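PDB 5YVD: Nsp15 from Middle East respiratory syndrome-related coronavirus, which probably cleaves RNA at uridylates, as a hexameric endoribonuclease of the EndoU family encoded by the coronavirus replicase. Local coordinates for residues T51-A54 with F55-A59; F229-V233 with Y234-S238; V317-L321 with T322-F326. All blocks are in the same frame, centred on the assembly; numbering follows the deposited sequence.

Interaction 1 of 3, residues T51-A54 with F55-A59; sequences TNIA and FELYA
Ile53 O takes two N-H groups from the next turn of helix 51-59. Leu57 N meets it at 2.9 Å, nearly straight (163° at the hydrogen) and almost in line with the carbonyl bond. Glu56 N lies equally near Ile53 O, 2.9 Å, but its N-H points well aside, so this second bond is weak; the same N-H also reaches Asn52 O weakly, at 3.4 Å. Glu56 N is thus shared between an i-to-i+3 and an i-to-i+4 acceptor. On either side of it the regular alpha-helical pattern holds: Phe55 N donates to Thr51 O at 3.1 Å and Tyr58 N to Ala54 O at 3.0 Å.

The side chains fan outward from the helix. Ile53 and Leu57, one turn apart, barely meet, CG2 of the first lying 4.5 Å from CD1 of the second. Leu57 CG, turned beside its own backbone N, rests 3.5 Å from Ile53 O. Phe55 takes the other course: its CG stands anti to the backbone N (chi1 171°), and Asn52 O lies at the edge of the ring, near its plane. The Phe55 side chain packs on Ile5 of helix 2-12 and on Met42 of strand 38-44.

Polar side-chain ends look elsewhere. Thr51 OG1 bonds both Asn28 O and Asn45 ND2, and Glu56 forms a salt bridge with Lys60. The Asn52 amide grips Val24 O and Val26 N of a second subunit, while Tyr58 OH bonds Glu263 of a third.

The peptide groups thus bond one another inside the helix, and the amide of Asn52 and the hydroxyl of Tyr58 link it to other subunits, consistent with the oligomerisation role of the N-terminal region.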
ATOM      1  N   THR A  51     -10.610  -3.551   2.472  1.00 30.96           N
ATOM      2  CA  THR A  51     -11.093  -3.912   1.185  1.00 29.87           C
ATOM      3  C   THR A  51     -12.105  -5.062   1.198  1.00 31.11           C
ATOM      4  O   THR A  51     -13.134  -4.997   0.499  1.00 31.25           O
ATOM      5  CB  THR A  51      -9.918  -4.275   0.291  1.00 30.81           C
ATOM      6  OG1 THR A  51      -9.070  -3.147   0.158  1.00 30.48           O
ATOM      7  CG2 THR A  51     -10.409  -4.640  -1.075  1.00 34.37           C
ATOM      8  N   ASN A  52     -11.830  -6.124   1.952  1.00 30.62           N
ATOM      9  CA  ASN A  52     -12.710  -7.298   1.887  1.00 31.76           C
ATOM     10  C   ASN A  52     -14.097  -7.025   2.497  1.00 33.32           C
ATOM     11  O   ASN A  52     -15.075  -7.677   2.151  1.00 33.26           O
ATOM     12  CB  ASN A  52     -12.069  -8.531   2.533  1.00 30.65           C
ATOM     13  CG  ASN A  52     -11.750  -8.320   3.979  1.00 30.72           C
ATOM     14  OD1 ASN A  52     -11.191  -7.294   4.348  1.00 29.73           O
ATOM     15  ND2 ASN A  52     -12.108  -9.281   4.813  1.00 31.05           N
ATOM     16  N   ILE A  53     -14.166  -6.040   3.388  1.00 35.17           N
ATOM     17  CA  ILE A  53     -15.395  -5.684   4.073  1.00 35.08           C
ATOM     18  C   ILE A  53     -16.204  -4.741   3.204  1.00 35.26           C
ATOM     19  O   ILE A  53     -17.438  -4.882   3.084  1.00 32.74           O
ATOM     20  CB  ILE A  53     -15.094  -4.982   5.414  1.00 36.17           C
ATOM     21  CG1 ILE A  53     -14.314  -5.905   6.333  1.00 37.22           C
ATOM     22  CG2 ILE A  53     -16.380  -4.587   6.130  1.00 38.02           C
ATOM     23  CD1 ILE A  53     -15.143  -7.002   6.957  1.00 36.18           C
ATOM     24  N   ALA A  54     -15.502  -3.780   2.606  1.00 34.58           N
ATOM     25  CA  ALA A  54     -16.122  -2.808   1.734  1.00 36.33           C
ATOM     26  C   ALA A  54     -16.812  -3.530   0.589  1.00 38.61           C
ATOM     27  O   ALA A  54     -17.909  -3.184   0.184  1.00 42.83           O
ATOM     28  CB  ALA A  54     -15.087  -1.853   1.202  1.00 37.01           C
ATOM     29  N   PHE A  55     -16.156  -4.562   0.097  1.00 40.30           N
ATOM     30  CA  PHE A  55     -16.697  -5.428  -0.936  1.00 39.45           C
ATOM     31  C   PHE A  55     -17.933  -6.165  -0.485  1.00 39.62           C
ATOM     32  O   PHE A  55     -18.827  -6.411  -1.300  1.00 44.64           O
ATOM     33  CB  PHE A  55     -15.613  -6.442  -1.331  1.00 39.91           C
ATOM     34  CG  PHE A  55     -16.086  -7.549  -2.237  1.00 38.34           C
ATOM     35  CD1 PHE A  55     -16.649  -7.269  -3.474  1.00 37.61           C
ATOM     36  CD2 PHE A  55     -15.904  -8.871  -1.877  1.00 36.18           C
ATOM     37  CE1 PHE A  55     -17.041  -8.293  -4.312  1.00 35.36           C
ATOM     38  CE2 PHE A  55     -16.311  -9.892  -2.697  1.00 33.93           C
ATOM     39  CZ  PHE A  55     -16.876  -9.601  -3.915  1.00 35.26           C
ATOM     40  N   GLU A  56     -17.973  -6.565   0.788  1.00 38.55           N
ATOM     41  CA  GLU A  56     -19.120  -7.324   1.322  1.00 38.02           C
ATOM     42  C   GLU A  56     -20.342  -6.395   1.441  1.00 36.53           C
ATOM     43  O   GLU A  56     -21.450  -6.743   1.055  1.00 35.66           O
ATOM     44  CB  GLU A  56     -18.760  -7.981   2.672  1.00 38.17           C
ATOM     45  CG  GLU A  56     -19.896  -8.732   3.365  1.00 38.46           C
ATOM     46  CD  GLU A  56     -19.519  -9.355   4.714  1.00 40.32           C
ATOM     47  OE1 GLU A  56     -18.347  -9.757   4.877  1.00 41.25           O
ATOM     48  OE2 GLU A  56     -20.403  -9.465   5.612  1.00 38.88           O
ATOM     49  N   LEU A  57     -20.118  -5.191   1.945  1.00 36.70           N
ATOM     50  CA  LEU A  57     -21.195  -4.243   2.116  1.00 34.61           C
ATOM     51  C   LEU A  57     -21.743  -3.832   0.778  1.00 35.28           C
ATOM     52  O   LEU A  57     -22.953  -3.717   0.596  1.00 32.41           O
ATOM     53  CB  LEU A  57     -20.689  -3.028   2.844  1.00 34.20           C
ATOM     54  CG  LEU A  57     -20.304  -3.263   4.301  1.00 34.42           C
ATOM     55  CD1 LEU A  57     -19.852  -1.981   4.983  1.00 33.42           C
ATOM     56  CD2 LEU A  57     -21.465  -3.892   5.053  1.00 35.47           C
ATOM     57  N   TYR A  58     -20.837  -3.604  -0.163  1.00 34.71           N
ATOM     58  CA  TYR A  58     -21.221  -3.496  -1.560  1.00 34.22           C
ATOM     59  C   TYR A  58     -22.135  -4.640  -2.010  1.00 36.49           C
ATOM     60  O   TYR A  58     -23.228  -4.402  -2.506  1.00 35.73           O
ATOM     61  CB  TYR A  58     -19.994  -3.451  -2.450  1.00 32.78           C
ATOM     62  CG  TYR A  58     -20.346  -3.416  -3.901  1.00 33.00           C
ATOM     63  CD1 TYR A  58     -19.990  -4.465  -4.760  1.00 33.59           C
ATOM     64  CD2 TYR A  58     -21.058  -2.357  -4.417  1.00 32.43           C
ATOM     65  CE1 TYR A  58     -20.333  -4.441  -6.091  1.00 31.91           C
ATOM     66  CE2 TYR A  58     -21.408  -2.324  -5.745  1.00 32.51           C
ATOM     67  CZ  TYR A  58     -21.047  -3.360  -6.569  1.00 32.11           C
ATOM     68  OH  TYR A  58     -21.399  -3.271  -7.880  1.00 34.44           O
ATOM     69  N   ALA A  59     -21.700  -5.879  -1.846  1.00 37.37           N
ATOM     70  CA  ALA A  59     -22.519  -7.001  -2.314  1.00 41.16           C
ATOM     71  C   ALA A  59     -23.840  -7.122  -1.580  1.00 42.00           C
ATOM     72  O   ALA A  59     -24.812  -7.622  -2.137  1.00 46.78           O
ATOM     73  CB  ALA A  59     -21.766  -8.312  -2.211  1.00 43.57           C
TER

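Interaction 2 of 3, residues F229-V233 with Y234-S238; sequences FEHVV and YGDFS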
ATOM      1  N   PHE A 229     -32.038  38.657 -11.785  1.00 43.11           N
ATOM      2  CA  PHE A 229     -31.840  37.323 -12.360  1.00 41.59           C
ATOM      3  C   PHE A 229     -30.545  37.217 -13.154  1.00 44.37           C
ATOM      4  O   PHE A 229     -29.932  36.153 -13.219  1.00 48.72           O
ATOM      5  CB  PHE A 229     -33.036  36.902 -13.222  1.00 40.94           C
ATOM      6  CG  PHE A 229     -33.892  35.879 -12.568  1.00 41.68           C
ATOM      7  CD1 PHE A 229     -34.224  34.701 -13.224  1.00 42.64           C
ATOM      8  CD2 PHE A 229     -34.318  36.058 -11.251  1.00 42.82           C
ATOM      9  CE1 PHE A 229     -34.985  33.731 -12.585  1.00 43.00           C
ATOM     10  CE2 PHE A 229     -35.074  35.086 -10.607  1.00 41.63           C
ATOM     11  CZ  PHE A 229     -35.407  33.922 -11.277  1.00 41.57           C
ATOM     12  N   GLU A 230     -30.144  38.322 -13.766  1.00 43.89           N
ATOM     13  CA  GLU A 230     -28.923  38.374 -14.553  1.00 43.16           C
ATOM     14  C   GLU A 230     -27.775  37.910 -13.661  1.00 42.54           C
ATOM     15  O   GLU A 230     -27.069  36.946 -13.984  1.00 41.30           O
ATOM     16  CB  GLU A 230     -28.709  39.810 -15.084  1.00 42.63           C
ATOM     17  CG  GLU A 230     -28.442  39.995 -16.582  1.00 40.71           C
ATOM     18  CD  GLU A 230     -29.331  39.165 -17.487  1.00 39.31           C
ATOM     19  OE1 GLU A 230     -30.281  39.726 -18.057  1.00 35.87           O
ATOM     20  OE2 GLU A 230     -29.050  37.949 -17.635  1.00 37.48           O
ATOM     21  N   HIS A 231     -27.644  38.559 -12.508  1.00 42.05           N
ATOM     22  CA  HIS A 231     -26.599  38.215 -11.530  1.00 42.77           C
ATOM     23  C   HIS A 231     -26.845  36.844 -10.881  1.00 41.65           C
ATOM     24  O   HIS A 231     -25.983  35.960 -10.925  1.00 42.95           O
ATOM     25  CB  HIS A 231     -26.523  39.292 -10.432  1.00 41.48           C
ATOM     26  CG  HIS A 231     -25.349  39.148  -9.514  1.00 39.02           C
ATOM     27  ND1 HIS A 231     -24.115  39.699  -9.787  1.00 41.66           N
ATOM     28  CD2 HIS A 231     -25.223  38.527  -8.324  1.00 38.66           C
ATOM     29  CE1 HIS A 231     -23.276  39.422  -8.805  1.00 37.92           C
ATOM     30  NE2 HIS A 231     -23.927  38.715  -7.902  1.00 40.35           N
ATOM     31  N   VAL A 232     -28.033  36.661 -10.327  1.00 37.59           N
ATOM     32  CA  VAL A 232     -28.280  35.546  -9.434  1.00 40.43           C
ATOM     33  C   VAL A 232     -28.391  34.221 -10.197  1.00 40.38           C
ATOM     34  O   VAL A 232     -27.739  33.235  -9.860  1.00 43.99           O
ATOM     35  CB  VAL A 232     -29.546  35.801  -8.569  1.00 40.71           C
ATOM     36  CG1 VAL A 232     -29.842  34.604  -7.697  1.00 42.89           C
ATOM     37  CG2 VAL A 232     -29.371  37.022  -7.683  1.00 40.16           C
ATOM     38  N   VAL A 233     -29.210  34.194 -11.231  1.00 39.57           N
ATOM     39  CA  VAL A 233     -29.504  32.941 -11.917  1.00 40.09           C
ATOM     40  C   VAL A 233     -28.649  32.739 -13.176  1.00 39.08           C
ATOM     41  O   VAL A 233     -27.929  31.743 -13.299  1.00 42.16           O
ATOM     42  CB  VAL A 233     -30.987  32.861 -12.267  1.00 39.73           C
ATOM     43  CG1 VAL A 233     -31.351  31.450 -12.702  1.00 41.80           C
ATOM     44  CG2 VAL A 233     -31.818  33.268 -11.050  1.00 40.78           C
ATOM     45  N   TYR A 234     -28.697  33.689 -14.097  1.00 37.43           N
ATOM     46  CA  TYR A 234     -27.927  33.565 -15.338  1.00 34.71           C
ATOM     47  C   TYR A 234     -26.448  33.524 -15.079  1.00 35.72           C
ATOM     48  O   TYR A 234     -25.723  32.796 -15.754  1.00 34.43           O
ATOM     49  CB  TYR A 234     -28.250  34.692 -16.271  1.00 31.88           C
ATOM     50  CG  TYR A 234     -29.610  34.538 -16.851  1.00 32.21           C
ATOM     51  CD1 TYR A 234     -29.819  33.679 -17.929  1.00 33.47           C
ATOM     52  CD2 TYR A 234     -30.698  35.219 -16.322  1.00 30.11           C
ATOM     53  CE1 TYR A 234     -31.071  33.515 -18.486  1.00 32.58           C
ATOM     54  CE2 TYR A 234     -31.948  35.064 -16.870  1.00 31.34           C
ATOM     55  CZ  TYR A 234     -32.127  34.209 -17.951  1.00 32.50           C
ATOM     56  OH  TYR A 234     -33.369  34.041 -18.503  1.00 34.70           O
ATOM     57  N   GLY A 235     -26.018  34.295 -14.080  1.00 39.15           N
ATOM     58  CA  GLY A 235     -24.606  34.415 -13.724  1.00 37.59           C
ATOM     59  C   GLY A 235     -23.989  35.563 -14.485  1.00 36.51           C
ATOM     60  O   GLY A 235     -24.374  35.838 -15.606  1.00 34.93           O
ATOM     61  N   ASP A 236     -23.041  36.239 -13.845  1.00 39.68           N
ATOM     62  CA  ASP A 236     -22.235  37.300 -14.443  1.00 37.78           C
ATOM     63  C   ASP A 236     -20.771  36.824 -14.549  1.00 39.05           C
ATOM     64  O   ASP A 236     -20.122  36.518 -13.531  1.00 39.74           O
ATOM     65  CB  ASP A 236     -22.336  38.523 -13.560  1.00 36.62           C
ATOM     66  CG  ASP A 236     -21.559  39.683 -14.069  1.00 36.35           C
ATOM     67  OD1 ASP A 236     -20.869  39.598 -15.113  1.00 33.86           O
ATOM     68  OD2 ASP A 236     -21.648  40.710 -13.378  1.00 39.20           O
ATOM     69  N   PHE A 237     -20.284  36.761 -15.790  1.00 37.08           N
ATOM     70  CA  PHE A 237     -18.942  36.293 -16.130  1.00 36.46           C
ATOM     71  C   PHE A 237     -18.090  37.418 -16.722  1.00 38.77           C
ATOM     72  O   PHE A 237     -17.064  37.143 -17.353  1.00 38.38           O
ATOM     73  CB  PHE A 237     -19.059  35.125 -17.119  1.00 36.22           C
ATOM     74  CG  PHE A 237     -20.097  34.121 -16.713  1.00 36.27           C
ATOM     75  CD1 PHE A 237     -19.758  33.055 -15.878  1.00 35.94           C
ATOM     76  CD2 PHE A 237     -21.421  34.278 -17.096  1.00 34.22           C
ATOM     77  CE1 PHE A 237     -20.719  32.153 -15.451  1.00 36.62           C
ATOM     78  CE2 PHE A 237     -22.383  33.382 -16.679  1.00 35.45           C
ATOM     79  CZ  PHE A 237     -22.037  32.317 -15.854  1.00 37.28           C
ATOM     80  N   SER A 238     -18.506  38.676 -16.501  1.00 39.85           N
ATOM     81  CA  SER A 238     -17.761  39.861 -16.977  1.00 42.66           C
ATOM     82  C   SER A 238     -16.606  40.303 -16.039  1.00 41.39           C
ATOM     83  O   SER A 238     -15.764  41.093 -16.434  1.00 41.17           O
ATOM     84  CB  SER A 238     -18.705  41.046 -17.174  1.00 41.89           C
ATOM     85  OG  SER A 238     -19.069  41.574 -15.895  1.00 47.20           O
TER
HETATM   86  O   HOH W   1     -23.885  41.172 -11.992  1.00 34.20           O
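The C-terminal end of helix 229-234, where Phe229 and Glu230 meet Tyr234 and Gly235, closes in a wide pi-type turn. Tyr234 N donates to Phe229 O five residues back, 2.9 Å and nearly straight at 162°; Val233 N binds the same oxygen, which therefore holds two donors. Gly235 N repeats the five-residue step to Glu230 O, but weakly, being bent. Positive phi at Gly235 then takes the chain out of the helix, and its CA rests 3.5 Å from His231 O in a CA-H...O contact.

Tyr234 CG lies beside the backbone N (chi1 -72°), which carries the ring back along the helix between Phe229 and Glu230. Its CE2 meets Phe229 CB at 4.2 Å. The bent Glu230 chain brings OE2 to 3.4 Å from Tyr234 CD2, with carboxylate and ring planes 40° apart, while OE1 bonds Ser215. On the Phe229 ring, Val233 CG2 sits over the centre of one face.

A water bridges from His231 ND1 on the helix to Asp236 OD2 in the loop beyond, donating to the carboxylate; it stands in the plane of the imidazole. Asp236 OD1 accepts from Ser238 N at 2.9 Å, forming an Asx turn, and from Ser238 OG at 2.8 Å through its syn lone pair. Two bonds thus hold OD1, while OD2 takes the water and a weak bond from His239.

Helix 215-221 packs on Phe229 and Tyr234, and helix 296-304 takes Phe229, Val232 and Val233. Backbone bonds tie His231 to Leu245, Val232 to His246 and Asp236 to Gly243, fastening the turn to the later part of the same loop, ahead of helix 248-255.

Interaction 3 of 3, residues V317-L321 with T322-F326; sequences VPIDL and TMIEF
Val317, Ile319, Ile324 and Phe326 form the close-packed side of a beta hairpin whose other side is looser. Ile319 CB lies 3.8 Å from Ile324 CG1, the two side chains crossing at about a right angle. Phe326, its CG beside the backbone N (chi1 -59°), turns its ring toward Val317 and Ile319: CE1 meets Val317 CG2 at 3.8 Å, and Ile319 CD1 comes to the ring edge at CZ.

On the opposite face, Pro318 and Met323 make a looser, non-hydrogen-bonded pair. The exposed Met323 chain, bent at chi2 and chi3, lays SD by the peptide link before Pro318, 3.8 Å from Pro318 N.

Paired backbone bonds join Val317 with Ile324 and Ile319 with Thr322; Ile324 N to Val317 O is nearly straight at 172°. A type I' turn with Asp320 and Leu321 at its corners connects the strands, and Thr322 OG1 adds a weak 3.3 Å bond to Asp320 O.

Asp320 OD2 bonds Thr271 and OD1 the backbone N of Thr192, while Asp320 O accepts from Asn74 ND2 of helix 69-74, where the turn meets the middle domain. Strand 334-340 completes the antiparallel sheet beyond 322-331, its Phe338 stacking on Phe326.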
ATOM      1  N   VAL A 317     -35.621  29.435   5.082  1.00 46.96           N
ATOM      2  CA  VAL A 317     -36.592  28.679   4.280  1.00 46.67           C
ATOM      3  C   VAL A 317     -36.598  27.197   4.646  1.00 48.79           C
ATOM      4  O   VAL A 317     -35.532  26.593   4.743  1.00 54.37           O
ATOM      5  CB  VAL A 317     -36.329  28.788   2.766  1.00 44.97           C
ATOM      6  CG1 VAL A 317     -37.469  28.140   1.988  1.00 42.87           C
ATOM      7  CG2 VAL A 317     -36.163  30.243   2.322  1.00 45.26           C
ATOM      8  N   PRO A 318     -37.801  26.607   4.841  1.00 46.66           N
ATOM      9  CA  PRO A 318     -37.903  25.174   5.048  1.00 44.64           C
ATOM     10  C   PRO A 318     -37.764  24.428   3.715  1.00 43.83           C
ATOM     11  O   PRO A 318     -38.580  24.612   2.818  1.00 45.78           O
ATOM     12  CB  PRO A 318     -39.303  25.004   5.646  1.00 45.04           C
ATOM     13  CG  PRO A 318     -40.086  26.124   5.084  1.00 45.84           C
ATOM     14  CD  PRO A 318     -39.126  27.260   4.893  1.00 45.88           C
ATOM     15  N   ILE A 319     -36.708  23.623   3.607  1.00 42.80           N
ATOM     16  CA  ILE A 319     -36.346  22.882   2.411  1.00 42.26           C
ATOM     17  C   ILE A 319     -35.723  21.549   2.783  1.00 43.06           C
ATOM     18  O   ILE A 319     -34.931  21.474   3.727  1.00 46.02           O
ATOM     19  CB  ILE A 319     -35.261  23.622   1.606  1.00 44.85           C
ATOM     20  CG1 ILE A 319     -35.749  24.998   1.159  1.00 46.89           C
ATOM     21  CG2 ILE A 319     -34.853  22.805   0.387  1.00 44.81           C
ATOM     22  CD1 ILE A 319     -34.669  25.871   0.563  1.00 48.33           C
ATOM     23  N   ASP A 320     -36.033  20.498   2.036  1.00 43.03           N
ATOM     24  CA  ASP A 320     -35.349  19.222   2.239  1.00 46.56           C
ATOM     25  C   ASP A 320     -35.364  18.811   3.733  1.00 47.22           C
ATOM     26  O   ASP A 320     -34.373  18.282   4.270  1.00 48.22           O
ATOM     27  CB  ASP A 320     -33.893  19.286   1.697  1.00 45.24           C
ATOM     28  CG  ASP A 320     -33.814  19.227   0.152  1.00 44.14           C
ATOM     29  OD1 ASP A 320     -34.850  19.151  -0.522  1.00 44.66           O
ATOM     30  OD2 ASP A 320     -32.702  19.249  -0.407  1.00 42.48           O
ATOM     31  N   LEU A 321     -36.490  19.079   4.389  1.00 42.09           N
ATOM     32  CA  LEU A 321     -36.735  18.655   5.763  1.00 43.30           C
ATOM     33  C   LEU A 321     -35.891  19.353   6.857  1.00 44.69           C
ATOM     34  O   LEU A 321     -36.027  18.998   8.018  1.00 43.16           O
ATOM     35  CB  LEU A 321     -36.654  17.128   5.877  1.00 41.61           C
ATOM     36  CG  LEU A 321     -37.505  16.340   4.858  1.00 42.33           C
ATOM     37  CD1 LEU A 321     -37.265  14.836   4.935  1.00 44.40           C
ATOM     38  CD2 LEU A 321     -38.994  16.606   5.016  1.00 43.96           C
ATOM     39  N   THR A 322     -35.066  20.344   6.485  1.00 49.18           N
ATOM     40  CA  THR A 322     -34.324  21.226   7.428  1.00 48.63           C
ATOM     41  C   THR A 322     -34.722  22.684   7.202  1.00 48.37           C
ATOM     42  O   THR A 322     -35.600  22.983   6.380  1.00 42.49           O
ATOM     43  CB  THR A 322     -32.798  21.198   7.193  1.00 49.31           C
ATOM     44  OG1 THR A 322     -32.464  20.117   6.320  1.00 55.08           O
ATOM     45  CG2 THR A 322     -32.020  21.090   8.509  1.00 48.76           C
ATOM     46  N   MET A 323     -34.068  23.589   7.925  1.00 49.50           N
ATOM     47  CA  MET A 323     -34.167  25.017   7.629  1.00 54.38           C
ATOM     48  C   MET A 323     -32.963  25.384   6.811  1.00 49.22           C
ATOM     49  O   MET A 323     -31.862  25.005   7.186  1.00 51.66           O
ATOM     50  CB  MET A 323     -34.200  25.867   8.914  1.00 58.54           C
ATOM     51  CG  MET A 323     -34.807  27.252   8.714  1.00 65.67           C
ATOM     52  SD  MET A 323     -36.597  27.212   8.370  1.00 77.06           S
ATOM     53  CE  MET A 323     -37.282  27.455  10.014  1.00 76.61           C
ATOM     54  N   ILE A 324     -33.163  26.106   5.702  1.00 47.06           N
ATOM     55  CA  ILE A 324     -32.040  26.626   4.885  1.00 46.75           C
ATOM     56  C   ILE A 324     -32.013  28.152   4.834  1.00 45.89           C
ATOM     57  O   ILE A 324     -33.035  28.794   4.575  1.00 50.01           O
ATOM     58  CB  ILE A 324     -32.068  26.097   3.427  1.00 51.95           C
ATOM     59  CG1 ILE A 324     -32.063  24.555   3.410  1.00 53.70           C
ATOM     60  CG2 ILE A 324     -30.877  26.641   2.617  1.00 49.79           C
ATOM     61  CD1 ILE A 324     -30.755  23.919   3.844  1.00 52.06           C
ATOM     62  N   GLU A 325     -30.826  28.718   5.038  1.00 45.35           N
ATOM     63  CA  GLU A 325     -30.666  30.146   5.162  1.00 47.67           C
ATOM     64  C   GLU A 325     -29.991  30.718   3.953  1.00 50.34           C
ATOM     65  O   GLU A 325     -29.061  30.124   3.410  1.00 54.22           O
ATOM     66  CB  GLU A 325     -29.841  30.482   6.391  1.00 51.24           C
ATOM     67  CG  GLU A 325     -30.524  30.064   7.681  1.00 58.21           C
ATOM     68  CD  GLU A 325     -29.793  30.539   8.916  1.00 59.64           C
ATOM     69  OE1 GLU A 325     -28.694  31.142   8.794  1.00 52.32           O
ATOM     70  OE2 GLU A 325     -30.343  30.300  10.011  1.00 64.63           O
ATOM     71  N   PHE A 326     -30.458  31.889   3.547  1.00 49.64           N
ATOM     72  CA  PHE A 326     -29.858  32.630   2.469  1.00 46.83           C
ATOM     73  C   PHE A 326     -29.607  34.016   2.962  1.00 50.57           C
ATOM     74  O   PHE A 326     -30.339  34.503   3.824  1.00 49.69           O
ATOM     75  CB  PHE A 326     -30.835  32.786   1.321  1.00 46.72           C
ATOM     76  CG  PHE A 326     -31.320  31.498   0.740  1.00 44.76           C
ATOM     77  CD1 PHE A 326     -32.255  30.726   1.411  1.00 45.09           C
ATOM     78  CD2 PHE A 326     -30.877  31.081  -0.512  1.00 43.51           C
ATOM     79  CE1 PHE A 326     -32.716  29.544   0.852  1.00 45.69           C
ATOM     80  CE2 PHE A 326     -31.331  29.899  -1.069  1.00 42.61           C
ATOM     81  CZ  PHE A 326     -32.249  29.128  -0.389  1.00 43.01           C
TER

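The three contacts are all local, but they sample distant parts of the chain. Interaction 1 lies on the opposite side of the chain's centre from the other two, its centre 45 Å from that of interaction 2 and 35 Å from that of interaction 3; it also bonds to two other subunits, whereas no other chain touches interaction 3. Interactions 2 and 3 share the endoribonuclease region, with centres 23 Å apart and nearest atoms about 8 Å apart, yet do not touch. A glycerol, probably from the crystallisation liquor, sits about 4 Å from the His231 side chain in interaction 2 and may mark a pocket. The hairpin of interaction 3 instead adjoins helix 69-74, between nuclease and middle domain.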